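Local coordinates for concanavalin A-like lectin protein kinase family protein (Theobroma cacao, PDB 6CTH) that probably transfers phosphate from ATP to protein substrates as a lectin-receptor-type plant kinase, held here with an inhibitor and magnesium bound to its kinase domain, at residues A[13-17]-A[43-47]; A[101-105]-A[209-215]; A[135-141]-A[159-165]. The contacts are given in a common frame with arbitrary orientation. Residue numbers count along the deposited sequence, not the author numbering.

Interaction 1. Residues A[13-17]-A[43-47]. With FE7 (N-{(3Z)-2-oxo-3-[phenyl({4-[(piperidin-1-yl)methyl]phenyl}amino)methylidene]-2,3-dihydro-1H-indol-5-yl}ethanesulfonamide), chain B.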
loop_
_atom_site.group_PDB
_atom_site.type_symbol
_atom_site.label_atom_id
_atom_site.label_comp_id
_atom_site.label_asym_id
_atom_site.label_seq_id
_atom_site.Cartn_x
_atom_site.Cartn_y
_atom_site.Cartn_z
ATOM N N VAL A 13 -6.587 -27.207 6.414
ATOM C CA VAL A 13 -6.381 -26.166 7.416
ATOM C C VAL A 13 -7.344 -25.013 7.289
ATOM O O VAL A 13 -7.579 -24.338 8.278
ATOM C CB VAL A 13 -4.925 -25.660 7.475
ATOM C CG1 VAL A 13 -4.022 -26.813 7.846
ATOM C CG2 VAL A 13 -4.552 -24.956 6.184
ATOM N N THR A 14 -7.916 -24.801 6.099
ATOM C CA THR A 14 -8.982 -23.782 5.899
ATOM C C THR A 14 -10.447 -24.288 5.994
ATOM O O THR A 14 -11.395 -23.514 5.764
ATOM C CB THR A 14 -8.851 -23.123 4.528
ATOM O OG1 THR A 14 -9.038 -24.084 3.480
ATOM C CG2 THR A 14 -7.505 -22.431 4.411
ATOM N N SER A 15 -10.617 -25.572 6.312
ATOM C CA SER A 15 -11.935 -26.210 6.331
ATOM C C SER A 15 -12.630 -26.070 4.979
ATOM O O SER A 15 -13.780 -25.636 4.916
ATOM C CB SER A 15 -12.830 -25.644 7.438
ATOM O OG SER A 15 -12.353 -26.028 8.706
ATOM N N ASN A 16 -11.921 -26.476 3.920
ATOM C CA ASN A 16 -12.370 -26.376 2.543
ATOM C C ASN A 16 -12.775 -24.950 2.232
ATOM O O ASN A 16 -13.857 -24.691 1.706
ATOM C CB ASN A 16 -13.523 -27.375 2.265
ATOM C CG ASN A 16 -13.048 -28.801 2.237
ATOM O OD1 ASN A 16 -11.858 -29.080 1.999
ATOM N ND2 ASN A 16 -13.976 -29.762 2.523
ATOM N N PHE A 17 -11.894 -24.015 2.597
ATOM C CA PHE A 17 -12.110 -22.593 2.344
ATOM C C PHE A 17 -13.499 -22.117 2.751
ATOM O O PHE A 17 -14.217 -21.471 1.978
ATOM C CB PHE A 17 -11.817 -22.314 0.868
ATOM C CG PHE A 17 -10.457 -22.772 0.458
ATOM C CD1 PHE A 17 -9.345 -21.989 0.742
ATOM C CD2 PHE A 17 -10.285 -24.016 -0.157
ATOM C CE1 PHE A 17 -8.077 -22.430 0.399
ATOM C CE2 PHE A 17 -9.023 -24.460 -0.509
ATOM C CZ PHE A 17 -7.914 -23.663 -0.223
ATOM N N ILE A 43 -2.161 -19.392 9.720
ATOM C CA ILE A 43 -1.573 -18.835 8.512
ATOM C C ILE A 43 -2.669 -18.105 7.720
ATOM O O ILE A 43 -3.852 -18.238 8.072
ATOM C CB ILE A 43 -0.928 -19.907 7.622
ATOM C CG1 ILE A 43 -1.904 -21.024 7.266
ATOM C CG2 ILE A 43 0.336 -20.466 8.300
ATOM C CD1 ILE A 43 -1.364 -22.086 6.335
ATOM N N ALA A 44 -2.285 -17.406 6.658
ATOM C CA ALA A 44 -3.249 -16.768 5.749
ATOM C C ALA A 44 -3.058 -17.378 4.372
ATOM O O ALA A 44 -1.938 -17.400 3.846
ATOM C CB ALA A 44 -3.030 -15.274 5.710
ATOM N N VAL A 45 -4.132 -17.907 3.791
ATOM C CA VAL A 45 -4.057 -18.623 2.534
ATOM C C VAL A 45 -4.875 -17.820 1.531
ATOM O O VAL A 45 -6.073 -17.636 1.743
ATOM C CB VAL A 45 -4.643 -20.025 2.659
ATOM C CG1 VAL A 45 -4.599 -20.782 1.333
ATOM C CG2 VAL A 45 -3.914 -20.808 3.758
ATOM N N LYS A 46 -4.230 -17.374 0.462
ATOM C CA LYS A 46 -4.905 -16.732 -0.657
ATOM C C LYS A 46 -5.203 -17.745 -1.752
ATOM O O LYS A 46 -4.294 -18.370 -2.309
ATOM C CB LYS A 46 -4.044 -15.600 -1.189
ATOM C CG LYS A 46 -4.705 -14.836 -2.333
ATOM C CD LYS A 46 -3.983 -13.546 -2.645
ATOM C CE LYS A 46 -4.795 -12.694 -3.615
ATOM N NZ LYS A 46 -4.157 -11.372 -3.724
ATOM N N LYS A 47 -6.498 -17.915 -2.042
ATOM C CA LYS A 47 -6.976 -18.759 -3.099
ATOM C C LYS A 47 -7.204 -17.915 -4.347
ATOM O O LYS A 47 -8.068 -17.025 -4.356
ATOM C CB LYS A 47 -8.281 -19.407 -2.664
ATOM C CG LYS A 47 -8.826 -20.407 -3.665
ATOM C CD LYS A 47 -9.955 -21.178 -3.016
ATOM C CE LYS A 47 -10.446 -22.282 -3.942
ATOM N NZ LYS A 47 -11.222 -21.758 -5.101
HETATM C C4 FE7 B . -3.227 -11.012 4.545
HETATM C C14 FE7 B . -7.585 -8.492 3.311
HETATM C C5 FE7 B . -2.024 -11.708 4.760
HETATM C C6 FE7 B . -1.089 -11.873 3.752
HETATM C C11 FE7 B . -6.052 -9.811 5.218
HETATM C C7 FE7 B . -1.339 -11.312 2.514
HETATM C C8 FE7 B . -3.094 -11.775 6.754
HETATM C C9 FE7 B . -3.963 -11.039 5.799
HETATM C C10 FE7 B . -5.173 -10.502 6.180
HETATM C C12 FE7 B . -6.659 -10.516 4.186
HETATM C C13 FE7 B . -7.418 -9.856 3.239
HETATM N N1 FE7 B . -1.979 -12.135 6.075
HETATM N N2 FE7 B . -5.502 -10.534 7.478
HETATM C C3 FE7 B . -3.453 -10.437 3.296
HETATM N N3 FE7 B . -10.915 -10.096 10.935
HETATM O O2 FE7 B . -3.326 -12.025 7.930
HETATM C C2 FE7 B . -2.491 -10.563 2.293
HETATM N N FE7 B . -2.594 -9.875 1.049
HETATM S S FE7 B . -3.738 -8.868 0.501
HETATM O O FE7 B . -4.934 -9.065 1.256
HETATM O O1 FE7 B . -3.772 -9.008 -0.920
HETATM C C1 FE7 B . -2.966 -7.349 0.948
HETATM C C FE7 B . -1.508 -7.452 0.573
HETATM C C16 FE7 B . -6.235 -8.436 5.287
HETATM C C15 FE7 B . -6.995 -7.784 4.335
HETATM C C17 FE7 B . -6.651 -10.167 8.214
HETATM C C22 FE7 B . -7.804 -9.699 7.601
HETATM C C21 FE7 B . -8.889 -9.312 8.367
HETATM C C20 FE7 B . -8.848 -9.378 9.751
HETATM C C19 FE7 B . -7.691 -9.842 10.353
HETATM C C18 FE7 B . -6.603 -10.238 9.599
HETATM C C23 FE7 B . -10.041 -8.970 10.582
HETATM C C28 FE7 B . -11.968 -9.676 11.862
HETATM C C27 FE7 B . -12.813 -10.847 12.307
HETATM C C26 FE7 B . -13.418 -11.566 11.120
HETATM C C25 FE7 B . -12.356 -11.897 10.091
HETATM C C24 FE7 B . -11.538 -10.675 9.743
#
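Strand 43-47 meets the end of helix 7-14 and the turn after it through every second residue. Ile43 starts sideways, but its CD1 lies 4.3 Å from Val13 CG2. Ala44 points away, and its CB is 3.3 Å from FE7 N1. Val45 points back: its CG2 is 4.0 Å from Thr14 CG2, and its CG1 is 4.0 Å from Phe17 CE1 at the ring edge. Lys46 turns to the inhibitor side, with NZ 3.7 Å from FE7 O1. Lys47 lays its chain over the Phe17 face, a CH-pi contact with CD 3.8 Å from the ring centroid. Phe17 is held by an ST motif, Phe17 N to Thr14 OG1 at 3.0 Å, just past the Schellman motif at Ser15. Thr14 OG1 also bonds to Leu10 O. The strand thus has an inhibitor face and a helix face, in the N-lobe sheet of a protein kinase. Strand 41-48 runs between strands 29-36 and 86-92, and Tyr32 and Met88 from these also touch Phe17.

Interaction 2. Residues A[101-105]-A[209-215]; sequences SHIFK and EIASGRR
Helix 99-103 and helix 196-212 meet at their C-terminal ends. The closest CA pair is Ile103 and Gly213, 5.4 Å apart. Residues 101-103 and 209-212 are helical. Gly213 leaves the helix with positive phi (63/25), and its N makes a weak hydrogen bond of 2.8 Å to Glu209 O. Arg214 and Arg215 are extended.

No direct hydrogen bond joins the segments. A water bridges them instead, donating to Ile103 O and to Gly213 O, each at 2.7 Å. Within the second segment, Ser212 OG accepts from Arg214 N at 3.2 Å, forming an ST turn.

The contact belongs to the C-lobe of the protein kinase fold. It joins the short helix 99-103, which follows the inhibitor-binding segment, to the long helix 196-212. Thr144 also touches Ile103, Phe104 and Glu209, and Ile210 packs on helix 112-132.

The aromatic contacts centre on Phe104 (chi1 m, chi2 -49°). Arg215 CB sits over one ring face, 4.0 Å from the centroid, in a CH-pi contact. With chi1 t, chi2 t and chi3 m, the Arg215 chain runs past the ring, and Arg215 CZ reaches 3.5 Å from Phe104 CD2, which lies over one face of the guanidinium. Phe104 CE1 is 3.4 Å from Arg215 N. At the ring edge, Phe104 CZ is 3.6 Å from Glu209 CD and Phe104 CD1 is 3.8 Å from Gly213 O. Glu209 OE2 itself bonds to Tyr183 and Ser216 N.

The apolar contacts come from Ile103 (chi1 p, chi2 t). Its CD1 lies 4.3 Å from both Ile210 CG1 and Glu209 CB.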
loop_
_atom_site.group_PDB
_atom_site.type_symbol
_atom_site.label_atom_id
_atom_site.label_comp_id
_atom_site.label_asym_id
_atom_site.label_seq_id
_atom_site.Cartn_x
_atom_site.Cartn_y
_atom_site.Cartn_z
ATOM N N SER A 101 -8.378 -0.827 7.118
ATOM C CA SER A 101 -9.343 -1.205 8.156
ATOM C C SER A 101 -9.221 -0.330 9.366
ATOM O O SER A 101 -10.223 -0.066 10.027
ATOM C CB SER A 101 -9.188 -2.643 8.562
ATOM O OG SER A 101 -9.538 -3.448 7.465
ATOM N N HIS A 102 -8.044 0.225 9.612
ATOM C CA HIS A 102 -7.835 1.146 10.752
ATOM C C HIS A 102 -8.060 2.577 10.393
ATOM O O HIS A 102 -8.860 3.270 11.036
ATOM C CB HIS A 102 -6.447 0.984 11.319
ATOM C CG HIS A 102 -6.211 -0.373 11.880
ATOM N ND1 HIS A 102 -6.214 -0.615 13.232
ATOM C CD2 HIS A 102 -5.903 -1.543 11.287
ATOM C CE1 HIS A 102 -5.915 -1.878 13.449
ATOM N NE2 HIS A 102 -5.741 -2.472 12.286
ATOM N N ILE A 103 -7.456 3.016 9.311
ATOM C CA ILE A 103 -7.558 4.434 8.985
ATOM C C ILE A 103 -8.898 4.866 8.414
ATOM O O ILE A 103 -9.302 6.010 8.646
ATOM C CB ILE A 103 -6.418 4.929 8.094
ATOM C CG1 ILE A 103 -6.390 4.235 6.731
ATOM C CG2 ILE A 103 -5.098 4.827 8.838
ATOM C CD1 ILE A 103 -5.576 5.075 5.762
ATOM N N PHE A 104 -9.557 4.014 7.635
ATOM C CA PHE A 104 -10.882 4.389 7.071
ATOM C C PHE A 104 -12.062 3.759 7.811
ATOM O O PHE A 104 -13.097 4.435 7.995
ATOM C CB PHE A 104 -10.995 4.058 5.577
ATOM C CG PHE A 104 -9.848 4.573 4.742
ATOM C CD1 PHE A 104 -9.414 5.893 4.855
ATOM C CD2 PHE A 104 -9.248 3.758 3.794
ATOM C CE1 PHE A 104 -8.378 6.342 4.082
ATOM C CE2 PHE A 104 -8.200 4.241 2.994
ATOM C CZ PHE A 104 -7.789 5.515 3.152
ATOM N N LYS A 105 -11.934 2.490 8.186
ATOM C CA LYS A 105 -13.036 1.721 8.798
ATOM C C LYS A 105 -13.089 1.654 10.320
ATOM O O LYS A 105 -13.886 0.882 10.855
ATOM C CB LYS A 105 -13.055 0.297 8.253
ATOM C CG LYS A 105 -13.247 0.223 6.754
ATOM C CD LYS A 105 -13.058 -1.204 6.279
ATOM C CE LYS A 105 -13.580 -1.404 4.861
ATOM N NZ LYS A 105 -13.317 -2.824 4.467
ATOM N N GLU A 209 -3.760 10.126 2.706
ATOM C CA GLU A 209 -4.832 9.324 3.311
ATOM C C GLU A 209 -4.532 9.082 4.771
ATOM O O GLU A 209 -5.416 9.117 5.606
ATOM C CB GLU A 209 -5.043 7.979 2.615
ATOM C CG GLU A 209 -5.519 8.088 1.184
ATOM C CD GLU A 209 -5.710 6.797 0.473
ATOM O OE1 GLU A 209 -4.841 5.888 0.676
ATOM O OE2 GLU A 209 -6.729 6.647 -0.289
ATOM N N ILE A 210 -3.266 8.741 5.087
ATOM C CA ILE A 210 -2.886 8.489 6.460
ATOM C C ILE A 210 -2.989 9.754 7.366
ATOM O O ILE A 210 -3.493 9.694 8.489
ATOM C CB ILE A 210 -1.469 7.872 6.469
ATOM C CG1 ILE A 210 -1.503 6.474 5.884
ATOM C CG2 ILE A 210 -0.849 7.828 7.852
ATOM C CD1 ILE A 210 -0.117 5.860 5.677
ATOM N N ALA A 211 -2.534 10.887 6.871
ATOM C CA ALA A 211 -2.650 12.170 7.584
ATOM C C ALA A 211 -4.119 12.548 7.875
ATOM O O ALA A 211 -4.432 13.056 8.957
ATOM C CB ALA A 211 -2.023 13.271 6.753
ATOM N N SER A 212 -4.969 12.286 6.901
ATOM C CA SER A 212 -6.334 12.861 6.875
ATOM C C SER A 212 -7.424 11.887 7.325
ATOM O O SER A 212 -8.558 12.309 7.666
ATOM C CB SER A 212 -6.616 13.382 5.454
ATOM O OG SER A 212 -6.861 12.308 4.538
ATOM N N GLY A 213 -7.130 10.586 7.308
ATOM C CA GLY A 213 -8.134 9.563 7.507
ATOM C C GLY A 213 -9.221 9.531 6.457
ATOM O O GLY A 213 -10.321 9.063 6.740
ATOM N N ARG A 214 -8.937 10.028 5.252
ATOM C CA ARG A 214 -9.904 10.130 4.163
ATOM C C ARG A 214 -9.379 9.357 2.968
ATOM O O ARG A 214 -8.185 9.480 2.635
ATOM C CB ARG A 214 -10.084 11.577 3.728
ATOM C CG ARG A 214 -10.758 12.423 4.794
ATOM C CD ARG A 214 -10.809 13.879 4.384
ATOM N NE ARG A 214 -11.254 14.752 5.478
ATOM C CZ ARG A 214 -12.528 14.972 5.836
ATOM N NH1 ARG A 214 -13.537 14.363 5.216
ATOM N NH2 ARG A 214 -12.783 15.810 6.855
ATOM N N ARG A 215 -10.271 8.562 2.354
ATOM C CA ARG A 215 -9.925 7.813 1.184
ATOM C C ARG A 215 -9.785 8.726 -0.043
ATOM O O ARG A 215 -10.594 9.672 -0.245
ATOM C CB ARG A 215 -10.986 6.716 0.954
ATOM C CG ARG A 215 -10.555 5.662 -0.047
ATOM C CD ARG A 215 -11.655 4.641 -0.305
ATOM N NE ARG A 215 -12.079 3.904 0.869
ATOM C CZ ARG A 215 -11.538 2.778 1.329
ATOM N NH1 ARG A 215 -10.463 2.247 0.765
ATOM N NH2 ARG A 215 -12.088 2.170 2.388
HETATM O O HOH W 1 -11.280 7.866 8.964
#

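Interaction 3. Residues A[135-141]-A[159-165]. With MG (magnesium ion), chain C.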
loop_
_atom_site.group_PDB
_atom_site.type_symbol
_atom_site.label_atom_id
_atom_site.label_comp_id
_atom_site.label_asym_id
_atom_site.label_seq_id
_atom_site.Cartn_x
_atom_site.Cartn_y
_atom_site.Cartn_z
ATOM N N HIS A 135 17.640 -5.943 -9.346
ATOM C CA HIS A 135 16.813 -5.206 -10.294
ATOM C C HIS A 135 15.827 -4.323 -9.526
ATOM O O HIS A 135 15.304 -4.704 -8.461
ATOM C CB HIS A 135 16.036 -6.153 -11.194
ATOM C CG HIS A 135 16.910 -7.135 -11.910
ATOM N ND1 HIS A 135 17.151 -8.402 -11.428
ATOM C CD2 HIS A 135 17.690 -6.993 -13.009
ATOM C CE1 HIS A 135 18.009 -9.017 -12.225
ATOM N NE2 HIS A 135 18.363 -8.179 -13.185
ATOM N N CYS A 136 15.557 -3.166 -10.095
ATOM C CA CYS A 136 14.497 -2.287 -9.585
ATOM C C CYS A 136 13.175 -3.075 -9.722
ATOM O O CYS A 136 12.968 -3.771 -10.716
ATOM C CB CYS A 136 14.452 -1.017 -10.402
ATOM S SG CYS A 136 13.020 0.052 -10.069
ATOM N N VAL A 137 12.318 -2.957 -8.709
ATOM C CA VAL A 137 10.973 -3.520 -8.725
ATOM C C VAL A 137 10.015 -2.338 -8.664
ATOM O O VAL A 137 10.086 -1.517 -7.759
ATOM C CB VAL A 137 10.738 -4.436 -7.545
ATOM C CG1 VAL A 137 9.292 -4.893 -7.458
ATOM C CG2 VAL A 137 11.641 -5.648 -7.682
ATOM N N LEU A 138 9.121 -2.275 -9.635
ATOM C CA LEU A 138 8.064 -1.266 -9.619
ATOM C C LEU A 138 6.853 -2.001 -9.141
ATOM O O LEU A 138 6.520 -3.045 -9.685
ATOM C CB LEU A 138 7.818 -0.716 -11.019
ATOM C CG LEU A 138 9.008 -0.038 -11.657
ATOM C CD1 LEU A 138 8.616 0.490 -13.027
ATOM C CD2 LEU A 138 9.496 1.093 -10.797
ATOM N N HIS A 139 6.254 -1.515 -8.067
ATOM C CA HIS A 139 5.151 -2.208 -7.401
ATOM C C HIS A 139 3.830 -2.124 -8.187
ATOM O O HIS A 139 3.128 -3.155 -8.391
ATOM C CB HIS A 139 4.984 -1.612 -6.001
ATOM C CG HIS A 139 3.968 -2.312 -5.167
ATOM N ND1 HIS A 139 2.587 -2.162 -5.365
ATOM C CD2 HIS A 139 4.116 -3.220 -4.171
ATOM C CE1 HIS A 139 1.950 -2.927 -4.486
ATOM N NE2 HIS A 139 2.855 -3.597 -3.768
ATOM N N ARG A 140 3.466 -0.902 -8.546
ATOM C CA ARG A 140 2.310 -0.629 -9.387
ATOM C C ARG A 140 0.945 -0.693 -8.719
ATOM O O ARG A 140 -0.063 -0.441 -9.365
ATOM C CB ARG A 140 2.359 -1.480 -10.653
ATOM C CG ARG A 140 3.542 -1.131 -11.536
ATOM C CD ARG A 140 3.591 -1.983 -12.783
ATOM N NE ARG A 140 2.521 -1.649 -13.709
ATOM C CZ ARG A 140 1.767 -2.544 -14.333
ATOM N NH1 ARG A 140 1.961 -3.836 -14.131
ATOM N NH2 ARG A 140 0.816 -2.146 -15.160
ATOM N N ASP A 141 0.909 -1.000 -7.431
ATOM C CA ASP A 141 -0.373 -0.995 -6.721
ATOM C C ASP A 141 -0.262 -0.621 -5.266
ATOM O O ASP A 141 -0.857 -1.251 -4.374
ATOM C CB ASP A 141 -1.084 -2.309 -6.917
ATOM C CG ASP A 141 -2.607 -2.211 -6.706
ATOM O OD1 ASP A 141 -3.164 -1.099 -6.717
ATOM O OD2 ASP A 141 -3.214 -3.292 -6.593
ATOM N N ASP A 159 1.207 -7.441 -1.901
ATOM C CA ASP A 159 0.562 -7.531 -3.221
ATOM C C ASP A 159 1.463 -7.154 -4.373
ATOM O O ASP A 159 1.447 -5.997 -4.846
ATOM C CB ASP A 159 -0.704 -6.609 -3.298
ATOM C CG ASP A 159 -1.456 -6.732 -4.629
ATOM O OD1 ASP A 159 -1.317 -7.751 -5.326
ATOM O OD2 ASP A 159 -2.151 -5.735 -4.954
ATOM N N PHE A 160 2.161 -8.146 -4.893
ATOM C CA PHE A 160 3.057 -8.002 -6.036
ATOM C C PHE A 160 2.469 -8.530 -7.343
ATOM O O PHE A 160 3.192 -8.791 -8.294
ATOM C CB PHE A 160 4.408 -8.644 -5.697
ATOM C CG PHE A 160 4.993 -8.018 -4.472
ATOM C CD1 PHE A 160 5.687 -6.869 -4.552
ATOM C CD2 PHE A 160 4.795 -8.632 -3.224
ATOM C CE1 PHE A 160 6.189 -6.231 -3.415
ATOM C CE2 PHE A 160 5.327 -8.025 -2.079
ATOM C CZ PHE A 160 5.946 -6.809 -2.178
ATOM N N GLY A 161 1.149 -8.587 -7.442
ATOM C CA GLY A 161 0.538 -9.163 -8.643
ATOM C C GLY A 161 0.693 -8.349 -9.909
ATOM O O GLY A 161 0.703 -8.927 -10.989
ATOM N N LEU A 162 0.856 -7.033 -9.765
ATOM C CA LEU A 162 1.157 -6.108 -10.858
ATOM C C LEU A 162 2.633 -5.671 -10.897
ATOM O O LEU A 162 3.030 -4.878 -11.768
ATOM C CB LEU A 162 0.257 -4.871 -10.769
ATOM C CG LEU A 162 -1.213 -5.080 -11.077
ATOM C CD1 LEU A 162 -1.946 -3.772 -10.926
ATOM C CD2 LEU A 162 -1.333 -5.638 -12.485
ATOM N N ALA A 163 3.450 -6.157 -9.954
ATOM C CA ALA A 163 4.821 -5.684 -9.832
ATOM C C ALA A 163 5.683 -6.182 -10.981
ATOM O O ALA A 163 5.447 -7.278 -11.511
ATOM C CB ALA A 163 5.409 -6.140 -8.496
ATOM N N ARG A 164 6.669 -5.387 -11.364
ATOM C CA ARG A 164 7.541 -5.771 -12.450
ATOM C C ARG A 164 9.007 -5.474 -12.194
ATOM O O ARG A 164 9.344 -4.486 -11.560
ATOM C CB ARG A 164 7.125 -5.044 -13.731
ATOM C CG ARG A 164 5.705 -5.322 -14.180
ATOM C CD ARG A 164 5.575 -6.725 -14.738
ATOM N NE ARG A 164 4.234 -6.983 -15.243
ATOM C CZ ARG A 164 3.245 -7.480 -14.514
ATOM N NH1 ARG A 164 3.439 -7.781 -13.243
ATOM N NH2 ARG A 164 2.058 -7.679 -15.060
ATOM N N LEU A 165 9.870 -6.356 -12.679
ATOM C CA LEU A 165 11.310 -6.121 -12.628
ATOM C C LEU A 165 11.770 -5.255 -13.770
ATOM O O LEU A 165 11.297 -5.421 -14.886
ATOM C CB LEU A 165 12.049 -7.463 -12.742
ATOM C CG LEU A 165 11.964 -8.343 -11.522
ATOM C CD1 LEU A 165 12.534 -9.715 -11.853
ATOM C CD2 LEU A 165 12.743 -7.767 -10.346
HETATM MG MG MG C . -3.294 -5.283 -6.700
HETATM O O HOH W 2 1.298 -5.133 -7.464
HETATM O O HOH W 3 -3.399 -7.439 -7.158
HETATM O O HOH W 4 -4.831 -5.290 -5.385
HETATM O O HOH W 5 -4.526 -5.016 -8.359
HETATM O O HOH W 6 -1.559 -5.440 -7.884
#
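The two segments run antiparallel. Leu138 and Arg164 form a hydrogen-bonded pair, with Leu138 N to Arg164 O and Arg164 N to Leu138 O both 2.9 Å. Val137 and Leu165 form the adjoining non-hydrogen-bonded pair. A type I turn, Phe160 to Ala163, precedes the second strand. Water 2 donates to His139 O and Asp159 O and accepts from Leu162 N. Val137 CG2 packs on Leu165 CD2 at 3.6 Å. Arg140 NH1 donates to Leu162 O at 2.8 Å. The edge of His139 meets the face of Phe160, centroids 5.3 Å apart. Asp141 OD2 (2.0 Å) and Asp159 OD2 (2.1 Å) bind MG, and four waters complete its six ligands. Residues 139-141 are the HRD motif and 159-161 the DFG motif of a protein kinase. Asp141 is probably the catalytic base, as in related kinases; its OD1 bonds to Thr180. Helix 54-66 touches Phe160, Arg164 and Leu165. Helix 196-212 meets Leu138, and its Asp199 accepts from His139 N and Arg140 N.

Overall arrangement
The three contacts lie in different parts of one kinase domain. Interaction 1 is in the N-lobe. Interaction 2 is in the C-lobe, its centre 28 Å from that of interaction 1. Interaction 3 holds the metal site, with centres 25 Å from interaction 1 and 24 Å from interaction 2. FE7 links interactions 1 and 3: Ala44, Lys46 and Asp159 all line its pocket, and the nearest atoms of these contacts are about 5 Å apart. Interaction 2 stands back from the site. The Arg215 side chain is about 11 Å from FE7 and about 13 Å from MG. Helix 196-212 spans the C-lobe between interactions 2 and 3, ending at one and giving Asp199 to the other.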